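Local coordinates for protein cellulase (Uncultured bacterium, PDB 6XSO) that probably hydrolyses internal beta-1,4 linkages of cellulose, xylan and related plant polysaccharides as a broad-specificity family 5 endoglucanase, at residues S240-W243 with L247-P250; L254-P257 with H263-V266; N291-Y296 with L342-F347; V304-W309 with D333-Q338; T319-D322 with M328-F331. All blocks are in the same frame, centred on the assembly; numbering follows the deposited sequence. Where two conformers were deposited one is given.

Contact 1 (S240-W243 with L247-P250)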
loop_
_atom_site.group_PDB
_atom_site.type_symbol
_atom_site.label_atom_id
_atom_site.label_comp_id
_atom_site.label_asym_id
_atom_site.label_seq_id
_atom_site.Cartn_x
_atom_site.Cartn_y
_atom_site.Cartn_z
ATOM N N SER A 240 11.855 -7.581 9.776
ATOM C CA SER A 240 11.921 -7.883 11.200
ATOM C C SER A 240 12.290 -9.344 11.457
ATOM O O SER A 240 12.058 -10.229 10.633
ATOM C CB SER A 240 10.579 -7.581 11.872
ATOM O OG SER A 240 9.571 -8.457 11.385
ATOM N N GLY A 241 12.881 -9.584 12.621
ATOM C CA GLY A 241 13.262 -10.916 13.021
ATOM C C GLY A 241 14.739 -11.177 12.779
ATOM O O GLY A 241 15.404 -10.490 12.001
ATOM N N ASN A 242 15.260 -12.195 13.485
ATOM C CA ASN A 242 16.645 -12.630 13.346
ATOM C C ASN A 242 16.749 -14.120 13.024
ATOM O O ASN A 242 17.856 -14.676 13.080
ATOM C CB ASN A 242 17.446 -12.323 14.620
ATOM C CG ASN A 242 17.414 -10.849 14.984
ATOM O OD1 ASN A 242 17.756 -9.982 14.180
ATOM N ND2 ASN A 242 16.992 -10.562 16.199
ATOM N N TRP A 243 15.628 -14.776 12.696
ATOM C CA TRP A 243 15.587 -16.228 12.561
ATOM C C TRP A 243 16.227 -16.730 11.275
ATOM O O TRP A 243 16.420 -17.942 11.126
ATOM C CB TRP A 243 14.136 -16.744 12.715
ATOM C CG TRP A 243 13.116 -16.140 11.789
ATOM C CD1 TRP A 243 12.309 -15.066 12.033
ATOM C CD2 TRP A 243 12.787 -16.596 10.477
ATOM N NE1 TRP A 243 11.509 -14.814 10.950
ATOM C CE2 TRP A 243 11.780 -15.741 9.979
ATOM C CE3 TRP A 243 13.243 -17.647 9.675
ATOM C CZ2 TRP A 243 11.230 -15.896 8.716
ATOM C CZ3 TRP A 243 12.698 -17.792 8.404
ATOM C CH2 TRP A 243 11.697 -16.922 7.943
ATOM N N LEU A 247 16.754 -12.023 6.344
ATOM C CA LEU A 247 15.522 -11.286 6.602
ATOM C C LEU A 247 15.662 -9.801 6.305
ATOM O O LEU A 247 14.677 -9.160 5.938
ATOM C CB LEU A 247 15.077 -11.495 8.040
ATOM C CG LEU A 247 14.464 -12.864 8.309
ATOM C CD1 LEU A 247 14.321 -13.064 9.795
ATOM C CD2 LEU A 247 13.141 -12.963 7.624
ATOM N N LYS A 248 16.863 -9.236 6.430
ATOM C CA LYS A 248 17.001 -7.817 6.134
ATOM C C LYS A 248 17.219 -7.542 4.655
ATOM O O LYS A 248 17.203 -6.373 4.267
ATOM C CB LYS A 248 18.156 -7.189 6.912
ATOM C CG LYS A 248 18.011 -7.267 8.448
ATOM C CD LYS A 248 16.901 -6.384 8.942
ATOM C CE LYS A 248 16.874 -6.321 10.481
ATOM N NZ LYS A 248 16.381 -7.578 11.130
ATOM N N ASP A 249 17.436 -8.574 3.836
ATOM C CA ASP A 249 17.747 -8.335 2.428
ATOM C C ASP A 249 16.675 -7.521 1.697
ATOM O O ASP A 249 17.053 -6.673 0.878
ATOM C CB ASP A 249 18.041 -9.656 1.697
ATOM C CG ASP A 249 19.306 -10.369 2.201
ATOM O OD1 ASP A 249 19.941 -9.939 3.185
ATOM O OD2 ASP A 249 19.675 -11.385 1.575
ATOM N N PRO A 250 15.367 -7.718 1.910
ATOM C CA PRO A 250 14.383 -6.826 1.254
ATOM C C PRO A 250 14.594 -5.356 1.569
ATOM O O PRO A 250 14.267 -4.482 0.746
ATOM C CB PRO A 250 13.035 -7.355 1.770
ATOM C CG PRO A 250 13.309 -8.818 1.993
ATOM C CD PRO A 250 14.708 -8.831 2.617
#
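The backbones of S240-W243 and L247-P250 come nearest at S240 and L247, whose CA atoms are 6.8 Å apart, and no hydrogen bond joins the two segments. They belong to the beta-alpha loop of a TIM barrel, between strand 229-232 and helix 249-252, and meet near the protein surface. L247 carries the contact. Its CD1 lies over one face of the W243 indole, 3.5 Å from the centroid of the five-membered ring and 11° off the ring normal, which defines a CH-pi interaction. CD2 packs beside it, 3.7 Å from W243 CZ2. The ring is presented by a chi1 of 55°, which sets W243 CG between the backbone N and the carbonyl carbon. CD1 also packs on the peptide of G241, 3.6 Å from its C atom. The backbone angles of G241, with a positive phi of 99°, suit a residue without a side chain. If L247 were cut back to an alanine, W243 would probably lose its CH-pi partner, and the G241 peptide the methyl packed on it. Around the pair, W243 also meets F188 and L247 rests on F185. K248, bent at chi2 and chi4, hydrogen-bonds through NZ to the carbonyl O of G239; G241 O is 3.2 Å from NZ, but at an angle too poor for a bond.

Contact 2 (L254-P257 with H263-V266)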
loop_
_atom_site.group_PDB
_atom_site.type_symbol
_atom_site.label_atom_id
_atom_site.label_comp_id
_atom_site.label_asym_id
_atom_site.label_seq_id
_atom_site.Cartn_x
_atom_site.Cartn_y
_atom_site.Cartn_z
ATOM N N LEU A 254 17.093 -2.894 -1.537
ATOM C CA LEU A 254 16.258 -1.948 -2.264
ATOM C C LEU A 254 17.102 -0.749 -2.664
ATOM O O LEU A 254 17.855 -0.209 -1.847
ATOM C CB LEU A 254 15.100 -1.490 -1.368
ATOM C CG LEU A 254 14.118 -0.529 -2.018
ATOM C CD1 LEU A 254 13.418 -1.161 -3.223
ATOM C CD2 LEU A 254 13.065 -0.038 -1.052
ATOM N N VAL A 255 17.003 -0.351 -3.930
ATOM C CA VAL A 255 17.712 0.807 -4.453
ATOM C C VAL A 255 16.680 1.881 -4.763
ATOM O O VAL A 255 15.726 1.645 -5.525
ATOM C CB VAL A 255 18.546 0.452 -5.693
ATOM C CG1 VAL A 255 19.028 1.736 -6.367
ATOM C CG2 VAL A 255 19.711 -0.454 -5.332
ATOM N N ILE A 256 16.846 3.041 -4.139
ATOM C CA ILE A 256 15.979 4.182 -4.436
ATOM C C ILE A 256 16.301 4.690 -5.837
ATOM O O ILE A 256 17.475 4.966 -6.133
ATOM C CB ILE A 256 16.194 5.290 -3.402
ATOM C CG1 ILE A 256 15.914 4.800 -1.977
ATOM C CG2 ILE A 256 15.316 6.485 -3.759
ATOM C CD1 ILE A 256 14.524 4.257 -1.763
ATOM N N PRO A 257 15.316 4.850 -6.723
ATOM C CA PRO A 257 15.641 5.237 -8.098
ATOM C C PRO A 257 16.400 6.549 -8.187
ATOM O O PRO A 257 16.202 7.476 -7.397
ATOM C CB PRO A 257 14.272 5.339 -8.773
ATOM C CG PRO A 257 13.452 4.333 -8.061
ATOM C CD PRO A 257 13.920 4.390 -6.608
ATOM N N HIS A 263 10.625 13.528 -2.693
ATOM C CA HIS A 263 9.258 13.159 -3.035
ATOM C C HIS A 263 9.127 11.661 -3.221
ATOM O O HIS A 263 8.350 11.191 -4.054
ATOM C CB HIS A 263 8.761 13.923 -4.261
ATOM C CG HIS A 263 8.661 15.394 -4.042
ATOM N ND1 HIS A 263 7.785 15.950 -3.136
ATOM C CD2 HIS A 263 9.326 16.429 -4.609
ATOM C CE1 HIS A 263 7.917 17.264 -3.148
ATOM N NE2 HIS A 263 8.850 17.579 -4.035
ATOM N N ILE A 264 9.835 10.895 -2.388
ATOM C CA ILE A 264 9.848 9.437 -2.441
ATOM C C ILE A 264 9.732 8.869 -1.029
ATOM O O ILE A 264 10.339 9.383 -0.081
ATOM C CB ILE A 264 11.127 8.945 -3.156
ATOM C CG1 ILE A 264 11.052 7.445 -3.423
ATOM C CG2 ILE A 264 12.384 9.264 -2.325
ATOM C CD1 ILE A 264 9.992 7.067 -4.407
ATOM N N ALA A 265 8.932 7.812 -0.899
ATOM C CA ALA A 265 8.783 7.073 0.340
ATOM C C ALA A 265 8.887 5.583 0.047
ATOM O O ALA A 265 8.686 5.137 -1.087
ATOM C CB ALA A 265 7.428 7.350 0.992
ATOM N N VAL A 266 9.212 4.807 1.087
ATOM C CA VAL A 266 9.310 3.352 0.995
ATOM C C VAL A 266 8.189 2.740 1.817
ATOM O O VAL A 266 7.890 3.207 2.925
ATOM C CB VAL A 266 10.686 2.842 1.465
ATOM C CG1 VAL A 266 10.713 1.309 1.633
ATOM C CG2 VAL A 266 11.762 3.303 0.484
#
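Between L254-P257 and H263-V266 the closest CA atoms, those of I256 and I264, are 8.3 Å apart, a spacing at which side chains fill the gap and no hydrogen bond crosses it. The first segment is loop after helix 249-252, and the second holds the start of strand 264-270 of the TIM barrel, so the contact packs a connecting loop on the outside of the barrel wall. Alternation along the strand sorts the residues: the CB atoms of I264 and V266 point toward the loop, while that of A265 points away. V266 takes two partners. L254 reaches it tip to tip, with CD2 3.8 Å from V266 CG1 and 3.9 Å from V266 CG2. I256 comes at a slant, its CD1 3.7 Å from V266 CG2. That reach follows from the two branches of I256: with chi1 at -58°, CG1 stands opposite the carbonyl carbon and carries CD1 to V266, whereas CG2 goes to the other strand residue. The backbone of the strand is occupied by its barrel neighbours, A265 pairing with L229 and V231, and V266 with P303 and I305. F297 of helix 279-298 touches both L254 and V266, and I206 of helix 196-219 backs L254, giving an apolar layer between sheet and helices. The loosest touch across the segments joins I256 CG2 and I264 CG2, at 4.3 Å.

Contact 3 (N291-Y296 with L342-F347)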
loop_
_atom_site.group_PDB
_atom_site.type_symbol
_atom_site.label_atom_id
_atom_site.label_comp_id
_atom_site.label_asym_id
_atom_site.label_seq_id
_atom_site.Cartn_x
_atom_site.Cartn_y
_atom_site.Cartn_z
ATOM N N ASN A 291 13.100 -0.431 14.371
ATOM C CA ASN A 291 14.539 -0.186 14.307
ATOM C C ASN A 291 15.088 -0.478 12.912
ATOM O O ASN A 291 15.919 0.277 12.395
ATOM C CB ASN A 291 15.285 -1.019 15.363
ATOM C CG ASN A 291 15.210 -0.425 16.782
ATOM O OD1 ASN A 291 14.891 0.753 16.983
ATOM N ND2 ASN A 291 15.522 -1.259 17.774
ATOM N N GLY A 292 14.636 -1.568 12.284
ATOM C CA GLY A 292 15.115 -1.889 10.947
ATOM C C GLY A 292 14.693 -0.857 9.924
ATOM O O GLY A 292 15.481 -0.466 9.058
ATOM N N LEU A 293 13.449 -0.399 10.022
ATOM C CA LEU A 293 12.969 0.648 9.128
ATOM C C LEU A 293 13.750 1.934 9.340
ATOM O O LEU A 293 14.049 2.652 8.374
ATOM C CB LEU A 293 11.471 0.871 9.327
ATOM C CG LEU A 293 10.601 -0.382 9.134
ATOM C CD1 LEU A 293 9.135 -0.088 9.391
ATOM C CD2 LEU A 293 10.785 -0.971 7.727
ATOM N N ASN A 294 14.111 2.234 10.593
ATOM C CA ASN A 294 14.930 3.409 10.855
ATOM C C ASN A 294 16.327 3.236 10.280
ATOM O O ASN A 294 16.865 4.145 9.638
ATOM C CB ASN A 294 14.969 3.698 12.351
ATOM C CG ASN A 294 15.620 5.018 12.668
ATOM O OD1 ASN A 294 15.357 6.032 12.037
ATOM N ND2 ASN A 294 16.507 5.001 13.636
ATOM N N THR A 295 16.946 2.075 10.511
ATOM C CA THR A 295 18.312 1.851 10.043
ATOM C C THR A 295 18.432 2.044 8.537
ATOM O O THR A 295 19.329 2.752 8.063
ATOM C CB THR A 295 18.759 0.442 10.439
ATOM O OG1 THR A 295 18.924 0.380 11.858
ATOM C CG2 THR A 295 20.091 0.074 9.788
ATOM N N TYR A 296 17.544 1.421 7.763
ATOM C CA TYR A 296 17.728 1.407 6.315
ATOM C C TYR A 296 17.106 2.601 5.611
ATOM O O TYR A 296 17.577 2.978 4.528
ATOM C CB TYR A 296 17.212 0.085 5.730
ATOM C CG TYR A 296 18.092 -1.055 6.160
ATOM C CD1 TYR A 296 19.284 -1.316 5.500
ATOM C CD2 TYR A 296 17.772 -1.831 7.265
ATOM C CE1 TYR A 296 20.125 -2.340 5.913
ATOM C CE2 TYR A 296 18.620 -2.863 7.690
ATOM C CZ TYR A 296 19.785 -3.111 7.003
ATOM O OH TYR A 296 20.636 -4.126 7.415
ATOM N N LEU A 342 8.688 7.875 15.073
ATOM C CA LEU A 342 9.619 7.854 13.950
ATOM C C LEU A 342 9.099 8.572 12.716
ATOM O O LEU A 342 9.806 8.620 11.700
ATOM C CB LEU A 342 9.949 6.412 13.579
ATOM C CG LEU A 342 11.018 5.819 14.485
ATOM C CD1 LEU A 342 11.074 4.324 14.282
ATOM C CD2 LEU A 342 12.394 6.435 14.196
ATOM N N GLY A 343 7.879 9.099 12.755
ATOM C CA GLY A 343 7.296 9.711 11.576
ATOM C C GLY A 343 6.857 8.727 10.513
ATOM O O GLY A 343 6.806 9.094 9.329
ATOM N N ILE A 344 6.522 7.495 10.907
ATOM C CA ILE A 344 6.070 6.430 10.016
ATOM C C ILE A 344 4.549 6.373 10.058
ATOM O O ILE A 344 3.954 6.322 11.142
ATOM C CB ILE A 344 6.676 5.081 10.451
ATOM C CG1 ILE A 344 8.198 5.103 10.287
ATOM C CG2 ILE A 344 6.002 3.924 9.726
ATOM C CD1 ILE A 344 8.887 3.849 10.810
ATOM N N ALA A 345 3.912 6.427 8.890
ATOM C CA ALA A 345 2.460 6.353 8.816
ATOM C C ALA A 345 2.013 4.899 8.748
ATOM O O ALA A 345 2.691 4.053 8.163
ATOM C CB ALA A 345 1.948 7.080 7.573
ATOM N N THR A 346 0.872 4.610 9.366
ATOM C CA THR A 346 0.300 3.266 9.393
ATOM C C THR A 346 -1.084 3.275 8.757
ATOM O O THR A 346 -1.837 4.247 8.913
ATOM C CB THR A 346 0.171 2.715 10.825
ATOM O OG1 THR A 346 -0.823 3.413 11.564
ATOM C CG2 THR A 346 1.499 2.822 11.557
ATOM N N PHE A 347 -1.393 2.198 8.005
ATOM C CA PHE A 347 -2.690 2.025 7.339
ATOM C C PHE A 347 -3.259 0.658 7.731
ATOM O O PHE A 347 -2.760 -0.378 7.280
ATOM C CB PHE A 347 -2.545 2.136 5.803
ATOM C CG PHE A 347 -2.284 3.537 5.291
ATOM C CD1 PHE A 347 -1.045 4.125 5.441
ATOM C CD2 PHE A 347 -3.273 4.252 4.608
ATOM C CE1 PHE A 347 -0.803 5.406 4.966
ATOM C CE2 PHE A 347 -3.034 5.535 4.118
ATOM C CZ PHE A 347 -1.807 6.110 4.295
#
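Apolar contact comes first: L293 on helix 279-298 meets I344, just before strand 345-349, through a single pair of methyls, L293 CD1 and I344 CD1, 4.2 Å apart. This is helix-on-barrel packing in a TIM barrel, between one outer helix and the run into the last strand. The two side chains cross at about a right angle, and the CA atoms of L293 and I344 are 9.0 Å apart, so the side chains span the gap. I344 is extended, with chi2 at 175°, which carries CD1 toward the helix. M290 lies against both I344 and L342, and V304 and I306 of the neighbouring strand back L293 and I344 respectively.

Between L342 and I344, both directed at the helix, G343 has a positive phi of 73° and forms the Schellman motif that ends helix 325-341.

Mixed contact follows at the more open end. L342 CD2 sits against the side-chain amide of N294, a van der Waals touch that does not engage the amide's hydrogen-bonding capacity: CD2 is 3.8 Å from N294 CG and 3.7 Å from N294 OD1.

Contact 4 (V304-W309 with D333-Q338); sequences VIIGEW and DDFVAQ
I306 is the first residue of V304-W309 to touch helix 325-341, V304 packing instead on F297 of helix 279-298 and I305 pairing its backbone with V266 and V268 of the adjacent strand. I306 CD1 lies 3.8 Å from F335 CZ, the side chains coming from opposite directions. At E308 the chain turns a corner. Its carboxylate forms a salt bridge with R80 and a hydrogen bond with Y271; family 5 glycosidases carry their nucleophilic glutamate at the C-terminal end of the seventh barrel strand, a position consistent with E308 being that residue. W309 then swings back to the helix. Its six-membered ring and the F335 ring form an offset stack, centroids 4.6 Å apart and planes at 19°. F335 CD2 stands over the indole face, 3.5 Å from W309 CE3. A chi1 of -171° puts F335 CG opposite the backbone N and points the ring at the strand. On the helix, V336 CG2 meets the benzo part of the indole, 3.8 Å from W309 CZ2. Without the indole, as with a serine here, F335 would probably lose its stacking partner and a gap would open beside V336. Y348, edge-to-face with W309, and T346, touching both rings, continue this layer. All four touching residues are buried and no hydrogen bond crosses, which implies that dispersion and ring stacking, with little directional polarity, join strand 304-309 to helix 325-341.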
loop_
_atom_site.group_PDB
_atom_site.type_symbol
_atom_site.label_atom_id
_atom_site.label_comp_id
_atom_site.label_asym_id
_atom_site.label_seq_id
_atom_site.Cartn_x
_atom_site.Cartn_y
_atom_site.Cartn_z
ATOM N N VAL A 304 8.992 6.271 5.662
ATOM C CA VAL A 304 8.417 4.941 5.513
ATOM C C VAL A 304 6.930 4.965 5.819
ATOM O O VAL A 304 6.469 5.626 6.765
ATOM C CB VAL A 304 9.151 3.920 6.401
ATOM C CG1 VAL A 304 8.473 2.546 6.372
ATOM C CG2 VAL A 304 10.598 3.817 5.977
ATOM N N ILE A 305 6.187 4.205 5.025
ATOM C CA ILE A 305 4.770 3.948 5.231
ATOM C C ILE A 305 4.599 2.462 5.501
ATOM O O ILE A 305 5.051 1.626 4.706
ATOM C CB ILE A 305 3.933 4.366 4.003
ATOM C CG1 ILE A 305 4.063 5.864 3.742
ATOM C CG2 ILE A 305 2.476 3.874 4.155
ATOM C CD1 ILE A 305 3.573 6.291 2.343
ATOM N N ILE A 306 3.944 2.128 6.610
ATOM C CA ILE A 306 3.485 0.755 6.866
ATOM C C ILE A 306 2.075 0.719 6.279
ATOM O O ILE A 306 1.079 1.126 6.904
ATOM C CB ILE A 306 3.568 0.386 8.347
ATOM C CG1 ILE A 306 5.022 0.476 8.825
ATOM C CG2 ILE A 306 2.985 -1.000 8.579
ATOM C CD1 ILE A 306 5.157 0.274 10.348
ATOM N N GLY A 307 1.995 0.310 5.007
ATOM C CA GLY A 307 0.782 0.504 4.234
ATOM C C GLY A 307 -0.292 -0.513 4.478
ATOM O O GLY A 307 -1.405 -0.340 3.976
ATOM N N GLU A 308 0.034 -1.592 5.186
ATOM C CA GLU A 308 -0.963 -2.505 5.712
ATOM C C GLU A 308 -0.452 -3.003 7.046
ATOM O O GLU A 308 0.724 -3.349 7.166
ATOM C CB GLU A 308 -1.158 -3.763 4.852
ATOM C CG GLU A 308 -1.592 -3.502 3.424
ATOM C CD GLU A 308 -1.748 -4.760 2.605
ATOM O OE1 GLU A 308 -1.764 -5.879 3.186
ATOM O OE2 GLU A 308 -1.905 -4.618 1.367
ATOM N N TRP A 309 -1.338 -3.039 8.044
ATOM C CA TRP A 309 -1.027 -3.750 9.274
ATOM C C TRP A 309 -2.298 -4.247 9.941
ATOM O O TRP A 309 -3.405 -3.766 9.679
ATOM C CB TRP A 309 -0.235 -2.892 10.262
ATOM C CG TRP A 309 -1.042 -1.734 10.852
ATOM C CD1 TRP A 309 -1.450 -0.605 10.191
ATOM C CD2 TRP A 309 -1.515 -1.598 12.201
ATOM N NE1 TRP A 309 -2.151 0.222 11.044
ATOM C CE2 TRP A 309 -2.201 -0.363 12.277
ATOM C CE3 TRP A 309 -1.433 -2.396 13.343
ATOM C CZ2 TRP A 309 -2.785 0.092 13.449
ATOM C CZ3 TRP A 309 -2.007 -1.931 14.519
ATOM C CH2 TRP A 309 -2.674 -0.702 14.556
ATOM N N ASP A 333 -2.073 0.279 20.554
ATOM C CA ASP A 333 -1.608 1.498 21.201
ATOM C C ASP A 333 -0.117 1.698 20.960
ATOM O O ASP A 333 0.335 2.794 20.611
ATOM C CB ASP A 333 -1.827 1.403 22.715
ATOM C CG ASP A 333 -3.279 1.523 23.135
ATOM O OD1 ASP A 333 -4.148 1.821 22.308
ATOM O OD2 ASP A 333 -3.550 1.310 24.342
ATOM N N ASP A 334 0.666 0.643 21.194
ATOM C CA ASP A 334 2.123 0.761 21.130
ATOM C C ASP A 334 2.623 0.836 19.689
ATOM O O ASP A 334 3.593 1.553 19.404
ATOM C CB ASP A 334 2.760 -0.408 21.878
ATOM C CG ASP A 334 4.277 -0.401 21.777
ATOM O OD1 ASP A 334 4.906 0.411 22.504
ATOM O OD2 ASP A 334 4.805 -1.211 20.972
ATOM N N PHE A 335 2.009 0.074 18.779
ATOM C CA PHE A 335 2.428 0.065 17.375
ATOM C C PHE A 335 2.250 1.445 16.762
ATOM O O PHE A 335 3.176 1.993 16.149
ATOM C CB PHE A 335 1.589 -0.975 16.629
ATOM C CG PHE A 335 2.051 -1.259 15.223
ATOM C CD1 PHE A 335 3.004 -2.222 14.986
ATOM C CD2 PHE A 335 1.496 -0.587 14.146
ATOM C CE1 PHE A 335 3.410 -2.496 13.691
ATOM C CE2 PHE A 335 1.896 -0.874 12.849
ATOM C CZ PHE A 335 2.864 -1.804 12.630
ATOM N N VAL A 336 1.075 2.045 16.967
ATOM C CA VAL A 336 0.822 3.381 16.437
ATOM C C VAL A 336 1.775 4.385 17.059
ATOM O O VAL A 336 2.313 5.252 16.365
ATOM C CB VAL A 336 -0.656 3.765 16.644
ATOM C CG1 VAL A 336 -0.892 5.242 16.337
ATOM C CG2 VAL A 336 -1.531 2.889 15.730
ATOM N N ALA A 337 1.994 4.288 18.376
ATOM C CA ALA A 337 2.867 5.230 19.066
ATOM C C ALA A 337 4.310 5.104 18.591
ATOM O O ALA A 337 4.986 6.118 18.363
ATOM C CB ALA A 337 2.809 5.006 20.575
ATOM N N GLN A 338 4.817 3.873 18.483
ATOM C CA GLN A 338 6.209 3.725 18.060
ATOM C C GLN A 338 6.392 4.233 16.633
ATOM O O GLN A 338 7.396 4.885 16.319
ATOM C CB GLN A 338 6.684 2.274 18.210
ATOM C CG GLN A 338 6.826 1.778 19.643
ATOM C CD GLN A 338 7.796 0.610 19.746
ATOM O OE1 GLN A 338 8.908 0.664 19.223
ATOM N NE2 GLN A 338 7.370 -0.454 20.412
#

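Contact 5 (T319-D322 with M328-F331)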
loop_
_atom_site.group_PDB
_atom_site.type_symbol
_atom_site.label_atom_id
_atom_site.label_comp_id
_atom_site.label_asym_id
_atom_site.label_seq_id
_atom_site.Cartn_x
_atom_site.Cartn_y
_atom_site.Cartn_z
ATOM N N THR A 319 -9.827 -14.693 14.892
ATOM C CA THR A 319 -8.926 -13.561 14.836
ATOM C C THR A 319 -8.483 -13.183 16.249
ATOM O O THR A 319 -9.051 -13.645 17.247
ATOM C CB THR A 319 -9.612 -12.351 14.227
ATOM O OG1 THR A 319 -10.671 -11.934 15.106
ATOM C CG2 THR A 319 -10.173 -12.667 12.847
ATOM N N ASP A 320 -7.444 -12.337 16.330
ATOM C CA ASP A 320 -7.044 -11.818 17.638
ATOM C C ASP A 320 -8.056 -10.813 18.177
ATOM O O ASP A 320 -8.184 -10.661 19.395
ATOM C CB ASP A 320 -5.655 -11.192 17.562
ATOM C CG ASP A 320 -4.582 -12.202 17.269
ATOM O OD1 ASP A 320 -4.648 -13.328 17.801
ATOM O OD2 ASP A 320 -3.686 -11.888 16.465
ATOM N N TYR A 321 -8.799 -10.138 17.303
ATOM C CA TYR A 321 -9.865 -9.253 17.775
ATOM C C TYR A 321 -10.902 -10.016 18.595
ATOM O O TYR A 321 -11.426 -9.503 19.599
ATOM C CB TYR A 321 -10.492 -8.582 16.541
ATOM C CG TYR A 321 -11.651 -7.691 16.834
ATOM C CD1 TYR A 321 -11.454 -6.386 17.267
ATOM C CD2 TYR A 321 -12.956 -8.146 16.685
ATOM C CE1 TYR A 321 -12.526 -5.560 17.542
ATOM C CE2 TYR A 321 -14.033 -7.322 16.958
ATOM C CZ TYR A 321 -13.807 -6.026 17.381
ATOM O OH TYR A 321 -14.869 -5.195 17.646
ATOM N N ASP A 322 -11.209 -11.248 18.193
ATOM C CA ASP A 322 -12.156 -12.073 18.922
ATOM C C ASP A 322 -11.504 -12.778 20.106
ATOM O O ASP A 322 -12.083 -12.829 21.197
ATOM C CB ASP A 322 -12.767 -13.114 17.978
ATOM C CG ASP A 322 -13.826 -12.523 17.057
ATOM O OD1 ASP A 322 -14.409 -11.472 17.400
ATOM O OD2 ASP A 322 -14.078 -13.117 15.988
ATOM N N MET A 328 -4.725 -7.277 21.800
ATOM C CA MET A 328 -4.654 -6.641 20.496
ATOM C C MET A 328 -4.684 -5.122 20.628
ATOM O O MET A 328 -3.940 -4.412 19.934
ATOM C CB MET A 328 -5.801 -7.117 19.603
ATOM C CG MET A 328 -5.732 -6.498 18.239
ATOM S SD MET A 328 -7.051 -7.106 17.198
ATOM C CE MET A 328 -6.624 -6.302 15.660
ATOM N N PHE A 329 -5.564 -4.602 21.491
ATOM C CA PHE A 329 -5.650 -3.161 21.692
ATOM C C PHE A 329 -4.374 -2.599 22.323
ATOM O O PHE A 329 -3.971 -1.478 21.999
ATOM C CB PHE A 329 -6.883 -2.826 22.538
ATOM C CG PHE A 329 -8.216 -2.965 21.807
ATOM C CD1 PHE A 329 -8.310 -3.393 20.494
ATOM C CD2 PHE A 329 -9.384 -2.643 22.458
ATOM C CE1 PHE A 329 -9.559 -3.492 19.860
ATOM C CE2 PHE A 329 -10.614 -2.736 21.825
ATOM C CZ PHE A 329 -10.705 -3.160 20.553
ATOM N N GLN A 330 -3.743 -3.347 23.234
ATOM C CA GLN A 330 -2.466 -2.897 23.787
ATOM C C GLN A 330 -1.391 -2.888 22.712
ATOM O O GLN A 330 -0.518 -2.009 22.699
ATOM C CB GLN A 330 -2.054 -3.797 24.950
ATOM C CG GLN A 330 -3.070 -3.834 26.069
ATOM C CD GLN A 330 -2.816 -4.972 27.040
ATOM O OE1 GLN A 330 -1.698 -5.143 27.537
ATOM N NE2 GLN A 330 -3.848 -5.766 27.307
ATOM N N PHE A 331 -1.446 -3.862 21.800
ATOM C CA PHE A 331 -0.538 -3.886 20.662
ATOM C C PHE A 331 -0.762 -2.665 19.776
ATOM O O PHE A 331 0.197 -1.990 19.373
ATOM C CB PHE A 331 -0.734 -5.201 19.876
ATOM C CG PHE A 331 -0.266 -5.137 18.444
ATOM C CD1 PHE A 331 1.083 -5.111 18.155
ATOM C CD2 PHE A 331 -1.173 -5.096 17.404
ATOM C CE1 PHE A 331 1.528 -5.042 16.850
ATOM C CE2 PHE A 331 -0.741 -5.011 16.096
ATOM C CZ PHE A 331 0.610 -4.997 15.820
#
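Two successive extended torsions, chi1 -179° and chi2 178°, stretch M328 straight out from its helix and bring SD against Y321, whose own ring is swung opposite its backbone N. The setting is a TIM-barrel beta-alpha connection in which the short helix 320-323 leads into helix 325-341; the CA atoms of D320 and M328 are 6.4 Å apart. SD meets mainly backbone and the root of the tyrosine side chain: it is 3.5 Å from Y321 N and 3.8 Å from Y321 CB, and lies at the edge of the ring, near its plane. D320 C is 4.0 Å from M328 SD. F329 adds a looser touch from one helical position further, its CZ 4.3 Å from Y321 CE1.

Polar groups are tied up by residues around the contact. The D320 carboxylate is buried and held by a salt bridge to R324 and hydrogen bonds from N313 and with T311, while Y321 OH hydrogen-bonds to D367 of helix 366-377. L368 of that helix touches both Y321 and F329. T319 is the N-cap of the short helix: D322 N donates to T319 OG1 at 3.2 Å, with an N-H...O angle of 152°.

How the contacts relate
Contacts 2, 4 and 3 lie on three consecutive barrel strands, with contact 4 in the middle touching both others. V266 O of contact 2 accepts from I305 N of contact 4 at 2.9 Å, and I306 N of contact 4 bonds A345 O of contact 3 at 2.8 Å. Contacts 3 and 4 have centres only about 8 Å apart. Contact 5 is nested in the loop closed by contact 4, which is nested in that of contact 3; W309 CZ3 and F331 CE2, 3.7 Å apart, join contacts 4 and 5. Contact 1 reaches contact 3 through K248 CB and Y296 OH. E308, at the probable active site, belongs to contact 4; the bound malate lies about 7 Å from the D320 side chain.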